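Local coordinates for protein tyrosinase (Aspergillus oryzae, PDB 6JU5) that probably oxidises L-tyrosine and L-dopa to L-dopaquinone with molecular oxygen at a dinuclear copper centre, at residues E267-Q272 with R546-Y551; S279-Q284 with G457-E462; L283-F288 with Q542-L547. The protein carries 1 engineered substitution. All blocks are in the same frame, centred on the assembly; numbering follows the deposited sequence.

In the fold
The three contacts cluster on one side of the chain's centre, where the central tyrosinase domain meets the C-terminal part. Contacts 2 and 3, with centres about 8 Å apart, both use helix 282-292, which packs against helix 458-464 and the end of strand 538-544. Contact 3 and contact 1, about 10 Å apart between centres, both use helix 546-555. Contact 1 and contact 2 are about 12 Å apart and touch where Q272 OE1 approaches V280 N at 3.1 Å. Contact 3 alone comes near the copper site: the side chain of M286 is about 9 Å from that of the copper ligand H332, whereas contacts 1 and 2 lie away from it.

Contact 1: E267-Q272 with R546-Y551; sequences EHPWYQ and RLAVHY
Y271 and Y551 fit together reciprocally: each CB is the bump that fills the shallow face of the other's ring. Y271 CB sits 3.4 Å from the centroid of the Y551 ring, and Y551 CB lies 3.6 Å from the centroid of the Y271 ring. The planes lie within 13° of each other, but the side chains run in opposite directions, so the rings barely overlap and the match is a reciprocal pair of CH-pi contacts. The first torsion of Y271 (chi1 87°) places CG between the backbone N and the carbonyl carbon, presenting the ring broadside to helix 546-555. On the far face of that ring lies Q272 CG, so the phenol is held as a slab between its own neighbour and the helix.

Beyond the ring, the Y271 hydroxyl reaches L547, with OH 3.2 Å from CB, and Q272 NE2 donates to the same OH at 3.3 Å with the oxygen close to the amide plane. The other end of this amide, OE1, accepts from the backbone of V280. Smaller bumps complete the fit: P269 CG rests 4.2 Å from A548 CB, while the W270 indole brings CZ3 to Y551 CE2, which lies at its edge. W277 meets both tyrosine rings edge-to-face.

Behind this surface the bend of the 267-272 loop is braced at P269 O, which accepts from H268 ND1 at 2.8 Å and from Q272 N, the two donors arriving on opposite faces of the carbonyl plane. No hydrogen bond crosses between 267-272 and 546-551. Their adhesion therefore rests on aromatic and aliphatic surface, with the polar bonds serving to shape the loop and steady the Y271 hydroxyl.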
loop_
_atom_site.group_PDB
_atom_site.type_symbol
_atom_site.label_atom_id
_atom_site.label_comp_id
_atom_site.label_asym_id
_atom_site.label_seq_id
_atom_site.Cartn_x
_atom_site.Cartn_y
_atom_site.Cartn_z
ATOM N N GLU B 267 6.150 1.744 -16.580
ATOM C CA GLU B 267 5.293 1.569 -17.745
ATOM C C GLU B 267 6.113 1.297 -18.999
ATOM O O GLU B 267 7.170 1.895 -19.212
ATOM C CB GLU B 267 4.445 2.826 -17.951
ATOM C CG GLU B 267 3.361 2.637 -19.022
ATOM C CD GLU B 267 2.215 3.600 -18.792
ATOM O OE1 GLU B 267 1.294 3.268 -18.006
ATOM O OE2 GLU B 267 2.256 4.700 -19.373
ATOM N N HIS B 268 5.616 0.332 -19.770
ATOM C CA HIS B 268 6.211 -0.009 -21.058
ATOM C C HIS B 268 5.146 -0.689 -21.902
ATOM O O HIS B 268 4.055 -0.969 -21.386
ATOM C CB HIS B 268 7.432 -0.898 -20.868
ATOM C CG HIS B 268 7.177 -2.179 -20.155
ATOM N ND1 HIS B 268 6.366 -3.184 -20.622
ATOM C CD2 HIS B 268 7.693 -2.633 -18.972
ATOM C CE1 HIS B 268 6.377 -4.190 -19.756
ATOM N NE2 HIS B 268 7.169 -3.884 -18.741
ATOM N N PRO B 269 5.407 -0.912 -23.183
ATOM C CA PRO B 269 4.400 -1.579 -24.024
ATOM C C PRO B 269 3.966 -2.924 -23.458
ATOM O O PRO B 269 4.787 -3.641 -22.869
ATOM C CB PRO B 269 5.145 -1.758 -25.351
ATOM C CG PRO B 269 6.062 -0.573 -25.394
ATOM C CD PRO B 269 6.564 -0.471 -23.973
ATOM N N TRP B 270 2.693 -3.246 -23.645
ATOM C CA TRP B 270 2.115 -4.506 -23.191
ATOM C C TRP B 270 2.871 -5.719 -23.720
ATOM O O TRP B 270 3.035 -6.720 -23.004
ATOM C CB TRP B 270 0.649 -4.544 -23.610
ATOM C CG TRP B 270 -0.033 -5.877 -23.600
ATOM C CD1 TRP B 270 -0.727 -6.415 -22.544
ATOM C CD2 TRP B 270 -0.111 -6.819 -24.675
ATOM N NE1 TRP B 270 -1.218 -7.655 -22.900
ATOM C CE2 TRP B 270 -0.857 -7.916 -24.191
ATOM C CE3 TRP B 270 0.377 -6.862 -25.992
ATOM C CZ2 TRP B 270 -1.119 -9.021 -24.989
ATOM C CZ3 TRP B 270 0.113 -7.970 -26.778
ATOM C CH2 TRP B 270 -0.632 -9.038 -26.269
ATOM N N TYR B 271 3.314 -5.695 -24.988
ATOM C CA TYR B 271 3.873 -6.910 -25.581
ATOM C C TYR B 271 5.137 -7.335 -24.845
ATOM O O TYR B 271 5.524 -8.513 -24.891
ATOM C CB TYR B 271 4.141 -6.749 -27.103
ATOM C CG TYR B 271 5.518 -6.151 -27.313
ATOM C CD1 TYR B 271 6.642 -6.972 -27.411
ATOM C CD2 TYR B 271 5.675 -4.778 -27.376
ATOM C CE1 TYR B 271 7.896 -6.411 -27.599
ATOM C CE2 TYR B 271 6.927 -4.210 -27.538
ATOM C CZ TYR B 271 8.026 -5.029 -27.653
ATOM O OH TYR B 271 9.261 -4.438 -27.796
ATOM N N GLN B 272 5.784 -6.398 -24.142
ATOM C CA GLN B 272 7.044 -6.736 -23.479
ATOM C C GLN B 272 6.841 -7.587 -22.237
ATOM O O GLN B 272 7.821 -8.017 -21.632
ATOM C CB GLN B 272 7.844 -5.478 -23.107
ATOM C CG GLN B 272 8.396 -4.770 -24.342
ATOM C CD GLN B 272 8.963 -3.403 -24.021
ATOM O OE1 GLN B 272 9.040 -3.029 -22.857
ATOM N NE2 GLN B 272 9.380 -2.671 -25.049
ATOM N N ARG B 546 9.358 2.728 -31.266
ATOM C CA ARG B 546 10.165 1.851 -32.107
ATOM C C ARG B 546 9.891 0.387 -31.814
ATOM O O ARG B 546 9.662 -0.400 -32.734
ATOM C CB ARG B 546 11.655 2.125 -31.889
ATOM C CG ARG B 546 12.546 1.454 -32.914
ATOM C CD ARG B 546 12.899 0.012 -32.565
ATOM N NE ARG B 546 13.594 -0.537 -33.742
ATOM C CZ ARG B 546 12.941 -0.964 -34.825
ATOM N NH1 ARG B 546 11.612 -0.936 -34.880
ATOM N NH2 ARG B 546 13.643 -1.425 -35.847
ATOM N N LEU B 547 9.959 0.033 -30.534
ATOM C CA LEU B 547 9.850 -1.390 -30.177
ATOM C C LEU B 547 8.435 -1.894 -30.375
ATOM O O LEU B 547 8.215 -3.000 -30.894
ATOM C CB LEU B 547 10.373 -1.617 -28.763
ATOM C CG LEU B 547 11.866 -1.339 -28.529
ATOM C CD1 LEU B 547 12.190 -1.420 -27.037
ATOM C CD2 LEU B 547 12.728 -2.323 -29.309
ATOM N N ALA B 548 7.434 -1.106 -29.981
ATOM C CA ALA B 548 6.050 -1.525 -30.140
ATOM C C ALA B 548 5.696 -1.690 -31.609
ATOM O O ALA B 548 4.907 -2.576 -31.949
ATOM C CB ALA B 548 5.100 -0.529 -29.498
ATOM N N VAL B 549 6.231 -0.836 -32.486
ATOM C CA VAL B 549 5.997 -1.011 -33.925
ATOM C C VAL B 549 6.602 -2.317 -34.418
ATOM O O VAL B 549 5.992 -3.006 -35.244
ATOM C CB VAL B 549 6.551 0.159 -34.769
ATOM C CG1 VAL B 549 6.536 -0.159 -36.265
ATOM C CG2 VAL B 549 5.716 1.403 -34.497
ATOM N N HIS B 550 7.806 -2.646 -33.939
ATOM C CA HIS B 550 8.405 -3.905 -34.395
ATOM C C HIS B 550 7.509 -5.088 -34.049
ATOM O O HIS B 550 7.245 -5.939 -34.900
ATOM C CB HIS B 550 9.791 -4.085 -33.749
ATOM C CG HIS B 550 10.327 -5.466 -33.987
ATOM N ND1 HIS B 550 11.007 -5.825 -35.134
ATOM C CD2 HIS B 550 10.256 -6.586 -33.226
ATOM C CE1 HIS B 550 11.340 -7.105 -35.052
ATOM N NE2 HIS B 550 10.898 -7.597 -33.902
ATOM N N TYR B 551 7.069 -5.148 -32.786
ATOM C CA TYR B 551 6.194 -6.239 -32.375
ATOM C C TYR B 551 4.939 -6.312 -33.233
ATOM O O TYR B 551 4.526 -7.375 -33.711
ATOM C CB TYR B 551 5.819 -6.105 -30.890
ATOM C CG TYR B 551 4.858 -7.213 -30.487
ATOM C CD1 TYR B 551 5.354 -8.475 -30.202
ATOM C CD2 TYR B 551 3.494 -6.999 -30.444
ATOM C CE1 TYR B 551 4.486 -9.493 -29.843
ATOM C CE2 TYR B 551 2.619 -8.017 -30.093
ATOM C CZ TYR B 551 3.131 -9.268 -29.795
ATOM O OH TYR B 551 2.295 -10.311 -29.453
#

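Contact 2: S279-Q284 with G457-E462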
loop_
_atom_site.group_PDB
_atom_site.type_symbol
_atom_site.label_atom_id
_atom_site.label_comp_id
_atom_site.label_asym_id
_atom_site.label_seq_id
_atom_site.Cartn_x
_atom_site.Cartn_y
_atom_site.Cartn_z
ATOM N N SER B 279 12.132 -5.992 -21.968
ATOM C CA SER B 279 11.422 -4.743 -21.691
ATOM C C SER B 279 12.387 -3.568 -21.527
ATOM O O SER B 279 13.548 -3.709 -21.141
ATOM C CB SER B 279 10.524 -4.856 -20.453
ATOM O OG SER B 279 11.301 -4.920 -19.283
ATOM N N VAL B 280 11.869 -2.375 -21.817
ATOM C CA VAL B 280 12.588 -1.124 -21.582
ATOM C C VAL B 280 11.636 -0.152 -20.908
ATOM O O VAL B 280 10.536 0.006 -21.451
ATOM C CB VAL B 280 13.063 -0.502 -22.914
ATOM C CG1 VAL B 280 13.736 0.838 -22.626
ATOM C CG2 VAL B 280 14.010 -1.419 -23.692
ATOM N N PRO B 281 11.949 0.480 -19.773
ATOM C CA PRO B 281 10.996 1.433 -19.178
ATOM C C PRO B 281 10.839 2.667 -20.056
ATOM O O PRO B 281 11.827 3.324 -20.386
ATOM C CB PRO B 281 11.639 1.842 -17.857
ATOM C CG PRO B 281 12.772 0.895 -17.639
ATOM C CD PRO B 281 13.186 0.382 -18.988
ATOM N N THR B 282 9.610 2.950 -20.459
ATOM C CA THR B 282 9.355 4.097 -21.325
ATOM C C THR B 282 9.887 5.373 -20.704
ATOM O O THR B 282 10.430 6.212 -21.426
ATOM C CB THR B 282 7.833 4.176 -21.574
ATOM O OG1 THR B 282 7.495 3.017 -22.362
ATOM C CG2 THR B 282 7.452 5.425 -22.349
ATOM N N LEU B 283 9.802 5.526 -19.386
ATOM C CA LEU B 283 10.299 6.753 -18.763
ATOM C C LEU B 283 11.788 6.903 -18.963
ATOM O O LEU B 283 12.280 8.022 -19.143
ATOM C CB LEU B 283 9.947 6.731 -17.272
ATOM C CG LEU B 283 10.465 7.883 -16.409
ATOM C CD1 LEU B 283 10.024 9.243 -16.958
ATOM C CD2 LEU B 283 9.976 7.670 -14.980
ATOM N N GLN B 284 12.524 5.796 -18.933
ATOM C CA GLN B 284 13.979 5.927 -19.127
ATOM C C GLN B 284 14.309 6.228 -20.588
ATOM O O GLN B 284 15.193 7.059 -20.830
ATOM C CB GLN B 284 14.700 4.679 -18.647
ATOM C CG GLN B 284 16.206 4.860 -18.535
ATOM C CD GLN B 284 16.899 3.612 -18.050
ATOM O OE1 GLN B 284 17.167 2.690 -18.829
ATOM N NE2 GLN B 284 17.152 3.588 -16.745
ATOM N N GLY B 457 20.953 5.477 -20.959
ATOM C CA GLY B 457 20.926 4.979 -22.329
ATOM C C GLY B 457 21.220 3.501 -22.492
ATOM O O GLY B 457 21.007 2.939 -23.574
ATOM N N GLN B 458 21.721 2.829 -21.460
ATOM C CA GLN B 458 22.224 1.477 -21.651
ATOM C C GLN B 458 21.156 0.489 -22.048
ATOM O O GLN B 458 21.282 -0.318 -22.976
ATOM C CB GLN B 458 22.936 1.063 -20.343
ATOM C CG GLN B 458 24.227 1.861 -20.140
ATOM C CD GLN B 458 25.120 1.287 -19.062
ATOM O OE1 GLN B 458 25.688 0.207 -19.241
ATOM N NE2 GLN B 458 25.276 1.979 -17.939
ATOM N N ARG B 459 20.021 0.493 -21.348
ATOM C CA ARG B 459 19.010 -0.532 -21.625
ATOM C C ARG B 459 18.339 -0.290 -22.965
ATOM O O ARG B 459 18.120 -1.224 -23.744
ATOM C CB ARG B 459 18.028 -0.527 -20.452
ATOM C CG ARG B 459 16.917 -1.550 -20.577
ATOM C CD ARG B 459 17.517 -2.952 -20.684
ATOM N NE ARG B 459 16.410 -3.908 -20.721
ATOM C CZ ARG B 459 16.540 -5.221 -20.823
ATOM N NH1 ARG B 459 15.457 -5.977 -20.848
ATOM N NH2 ARG B 459 17.750 -5.753 -20.913
ATOM N N THR B 460 18.036 0.979 -23.260
ATOM C CA THR B 460 17.461 1.332 -24.556
ATOM C C THR B 460 18.351 0.835 -25.685
ATOM O O THR B 460 17.879 0.160 -26.606
ATOM C CB THR B 460 17.209 2.848 -24.665
ATOM O OG1 THR B 460 16.241 3.262 -23.674
ATOM C CG2 THR B 460 16.623 3.222 -26.015
ATOM N N LYS B 461 19.642 1.150 -25.601
ATOM C CA LYS B 461 20.558 0.745 -26.665
ATOM C C LYS B 461 20.683 -0.772 -26.748
ATOM O O LYS B 461 20.740 -1.303 -27.852
ATOM C CB LYS B 461 21.927 1.404 -26.456
ATOM C CG LYS B 461 21.873 2.922 -26.610
ATOM C CD LYS B 461 23.262 3.512 -26.814
ATOM C CE LYS B 461 23.854 4.035 -25.517
ATOM N NZ LYS B 461 25.043 4.900 -25.759
ATOM N N GLU B 462 20.702 -1.445 -25.604
ATOM C CA GLU B 462 20.826 -2.905 -25.545
ATOM C C GLU B 462 19.683 -3.580 -26.297
ATOM O O GLU B 462 19.872 -4.568 -27.011
ATOM C CB GLU B 462 20.839 -3.327 -24.081
ATOM C CG GLU B 462 21.056 -4.797 -23.761
ATOM C CD GLU B 462 21.180 -4.990 -22.254
ATOM O OE1 GLU B 462 20.404 -4.346 -21.515
ATOM O OE2 GLU B 462 22.063 -5.752 -21.812
HETATM O O HOH W 1 17.706 3.181 -21.388
HETATM O O HOH W 2 19.934 2.080 -18.849
#
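R459 turns its guanidinium edge-on to the backbone carbonyl of S279 and clasps that one oxygen with two nitrogens. NE donates to S279 O at 2.9 Å, approaching almost straight down the C=O bond, and NH1 donates to the same S279 O at 3.0 Å from a lone-pair direction in the carbonyl plane. The oxygen lies close to the guanidinium plane in both bonds, a side-on grip that fixes the rotation of the group. The bend at chi2 (59°) folds the arginine chain so that this edge faces the loop. Its other end, NH2, forms a salt bridge to E462 OE1 at 3.1 Å, one helical turn further on, and meets the carboxylate from above its plane.

Q284 comes in across R459 at about a right angle, its amide plane 80° from the guanidinium. Its OE1 lies 3.7 Å from R459 CB. Two waters each donate to this OE1; one then accepts from T460 N at 2.9 Å and the other from R459 N at 3.0 Å. Helix 458-464 begins here, and its first-turn N-H groups have no earlier carbonyl of the same helix to bind; Q284 OE1 serves two of them, R459 N and T460 N, through one bound water each. In this way helix 458-464, which leads toward strand 470-478, is tied to the N-terminal end of helix 282-292 and the loop before it. The amide's other end, NE2, donates to the carbonyl oxygen of A153.

Between the arginine clasp and the waters, V280 packs with both methyls against the helix. Its CG1 stands 3.6 Å from T460 OG1, the two side chains crossing roughly at right angles, and its CG2 lies toward the backbone oxygen of R459.

Contact 3: L283-F288 with Q542-L547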
loop_
_atom_site.group_PDB
_atom_site.type_symbol
_atom_site.label_atom_id
_atom_site.label_comp_id
_atom_site.label_asym_id
_atom_site.label_seq_id
_atom_site.Cartn_x
_atom_site.Cartn_y
_atom_site.Cartn_z
ATOM N N LEU B 283 9.802 5.526 -19.386
ATOM C CA LEU B 283 10.299 6.753 -18.763
ATOM C C LEU B 283 11.788 6.903 -18.963
ATOM O O LEU B 283 12.280 8.022 -19.143
ATOM C CB LEU B 283 9.947 6.731 -17.272
ATOM C CG LEU B 283 10.465 7.883 -16.409
ATOM C CD1 LEU B 283 10.024 9.243 -16.958
ATOM C CD2 LEU B 283 9.976 7.670 -14.980
ATOM N N GLN B 284 12.524 5.796 -18.933
ATOM C CA GLN B 284 13.979 5.927 -19.127
ATOM C C GLN B 284 14.309 6.228 -20.588
ATOM O O GLN B 284 15.193 7.059 -20.830
ATOM C CB GLN B 284 14.700 4.679 -18.647
ATOM C CG GLN B 284 16.206 4.860 -18.535
ATOM C CD GLN B 284 16.899 3.612 -18.050
ATOM O OE1 GLN B 284 17.167 2.690 -18.829
ATOM N NE2 GLN B 284 17.152 3.588 -16.745
ATOM N N ASP B 285 13.617 5.584 -21.516
ATOM C CA ASP B 285 13.790 5.890 -22.955
ATOM C C ASP B 285 13.439 7.345 -23.229
ATOM O O ASP B 285 14.201 8.077 -23.887
ATOM C CB ASP B 285 12.953 4.889 -23.742
ATOM C CG ASP B 285 13.070 4.863 -25.237
ATOM O OD1 ASP B 285 13.550 5.841 -25.858
ATOM O OD2 ASP B 285 12.680 3.837 -25.851
ATOM N N MET B 286 12.303 7.845 -22.732
ATOM C CA MET B 286 11.945 9.255 -22.886
ATOM C C MET B 286 13.034 10.193 -22.363
ATOM O O MET B 286 13.358 11.211 -22.992
ATOM C CB MET B 286 10.624 9.535 -22.136
ATOM C CG MET B 286 9.402 8.955 -22.857
ATOM S SD MET B 286 7.862 9.256 -21.939
ATOM C CE MET B 286 7.424 10.868 -22.582
ATOM N N THR B 287 13.563 9.897 -21.183
ATOM C CA THR B 287 14.535 10.796 -20.550
ATOM C C THR B 287 15.832 10.784 -21.347
ATOM O O THR B 287 16.466 11.835 -21.560
ATOM C CB THR B 287 14.740 10.439 -19.063
ATOM O OG1 THR B 287 13.490 10.575 -18.353
ATOM C CG2 THR B 287 15.724 11.377 -18.394
ATOM N N PHE B 288 16.218 9.594 -21.827
ATOM C CA PHE B 288 17.443 9.490 -22.629
ATOM C C PHE B 288 17.252 10.268 -23.915
ATOM O O PHE B 288 18.151 11.019 -24.326
ATOM C CB PHE B 288 17.781 8.019 -22.837
ATOM C CG PHE B 288 18.946 7.719 -23.735
ATOM C CD1 PHE B 288 20.149 8.382 -23.565
ATOM C CD2 PHE B 288 18.847 6.757 -24.733
ATOM C CE1 PHE B 288 21.220 8.088 -24.403
ATOM C CE2 PHE B 288 19.902 6.487 -25.579
ATOM C CZ PHE B 288 21.113 7.152 -25.416
ATOM N N GLN B 542 5.384 13.448 -26.826
ATOM C CA GLN B 542 5.924 12.463 -27.762
ATOM C C GLN B 542 6.126 11.149 -27.014
ATOM O O GLN B 542 6.481 11.181 -25.838
ATOM C CB GLN B 542 7.238 12.960 -28.358
ATOM C CG GLN B 542 7.773 12.159 -29.544
ATOM C CD GLN B 542 9.255 12.406 -29.760
ATOM O OE1 GLN B 542 10.087 11.658 -29.217
ATOM N NE2 GLN B 542 9.602 13.432 -30.526
ATOM N N LEU B 543 5.895 10.021 -27.676
ATOM C CA LEU B 543 6.226 8.717 -27.096
ATOM C C LEU B 543 7.195 7.973 -28.005
ATOM O O LEU B 543 7.068 8.004 -29.228
ATOM C CB LEU B 543 4.983 7.846 -26.904
ATOM C CG LEU B 543 3.976 8.341 -25.869
ATOM C CD1 LEU B 543 2.651 7.599 -25.998
ATOM C CD2 LEU B 543 4.569 8.213 -24.475
ATOM N N PRO B 544 8.118 7.220 -27.426
ATOM C CA PRO B 544 8.870 6.262 -28.246
ATOM C C PRO B 544 7.876 5.241 -28.798
ATOM O O PRO B 544 6.896 4.921 -28.127
ATOM C CB PRO B 544 9.811 5.610 -27.238
ATOM C CG PRO B 544 9.736 6.406 -25.982
ATOM C CD PRO B 544 8.410 7.126 -25.988
ATOM N N ALA B 545 8.112 4.767 -30.007
ATOM C CA ALA B 545 7.254 3.737 -30.598
ATOM C C ALA B 545 8.030 2.635 -31.292
ATOM O O ALA B 545 7.431 1.704 -31.832
ATOM C CB ALA B 545 6.247 4.382 -31.546
ATOM N N ARG B 546 9.358 2.728 -31.266
ATOM C CA ARG B 546 10.165 1.851 -32.107
ATOM C C ARG B 546 9.891 0.387 -31.814
ATOM O O ARG B 546 9.662 -0.400 -32.734
ATOM C CB ARG B 546 11.655 2.125 -31.889
ATOM C CG ARG B 546 12.546 1.454 -32.914
ATOM C CD ARG B 546 12.899 0.012 -32.565
ATOM N NE ARG B 546 13.594 -0.537 -33.742
ATOM C CZ ARG B 546 12.941 -0.964 -34.825
ATOM N NH1 ARG B 546 11.612 -0.936 -34.880
ATOM N NH2 ARG B 546 13.643 -1.425 -35.847
ATOM N N LEU B 547 9.959 0.033 -30.534
ATOM C CA LEU B 547 9.850 -1.390 -30.177
ATOM C C LEU B 547 8.435 -1.894 -30.375
ATOM O O LEU B 547 8.215 -3.000 -30.894
ATOM C CB LEU B 547 10.373 -1.617 -28.763
ATOM C CG LEU B 547 11.866 -1.339 -28.529
ATOM C CD1 LEU B 547 12.190 -1.420 -27.037
ATOM C CD2 LEU B 547 12.728 -2.323 -29.309
#
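M286 reaches from helix 282-292 along the end of strand 538-544, touching three successive residues in turn. Its CB makes no close approach to the strand, but the first torsion (chi1 -73°), which sets CG beside the backbone N and anti to the carbonyl carbon, brings CG alongside the CD–CG edge of P544, 3.8 Å from CD. From there the chain runs extended to SD, which rests against L543 CD2 at 4.3 Å. At the last bond it bends (chi3 87°), and the methyl CE comes to 3.4 Å from the backbone oxygen of Q542. The same side chain also touches I331 of helix 328-340.

P544 is shared with the neighbouring residue on the helix. D285 slides past the proline ring in the opposite direction, its OD2 3.6 Å from P544 CB and its CG 3.7 Å from P544 CG. The carboxylate thus borders an apolar ring while its oxygens are engaged by other partners: OD1 by a salt bridge to R289 NE, one turn along the helix, and OD2 by a hydrogen bond with the hydroxyl of Y464. These two partners probably hold the group's orientation and offset the cost of burying its charge.

No hydrogen bond joins the two segments, which meet through van der Waals packing alone. The helix and strand axes come within 8.5 Å, at 115° between their N-to-C directions, closer to perpendicular than to parallel. The arrangement is a helix packed on the end of a sheet strand between the central and C-terminal regions: helix 282-292, lying beside copper-ligand helix 328-340, packs against the last residues of strand 538-544, part of the mixed sheet built largely from C-terminal strands.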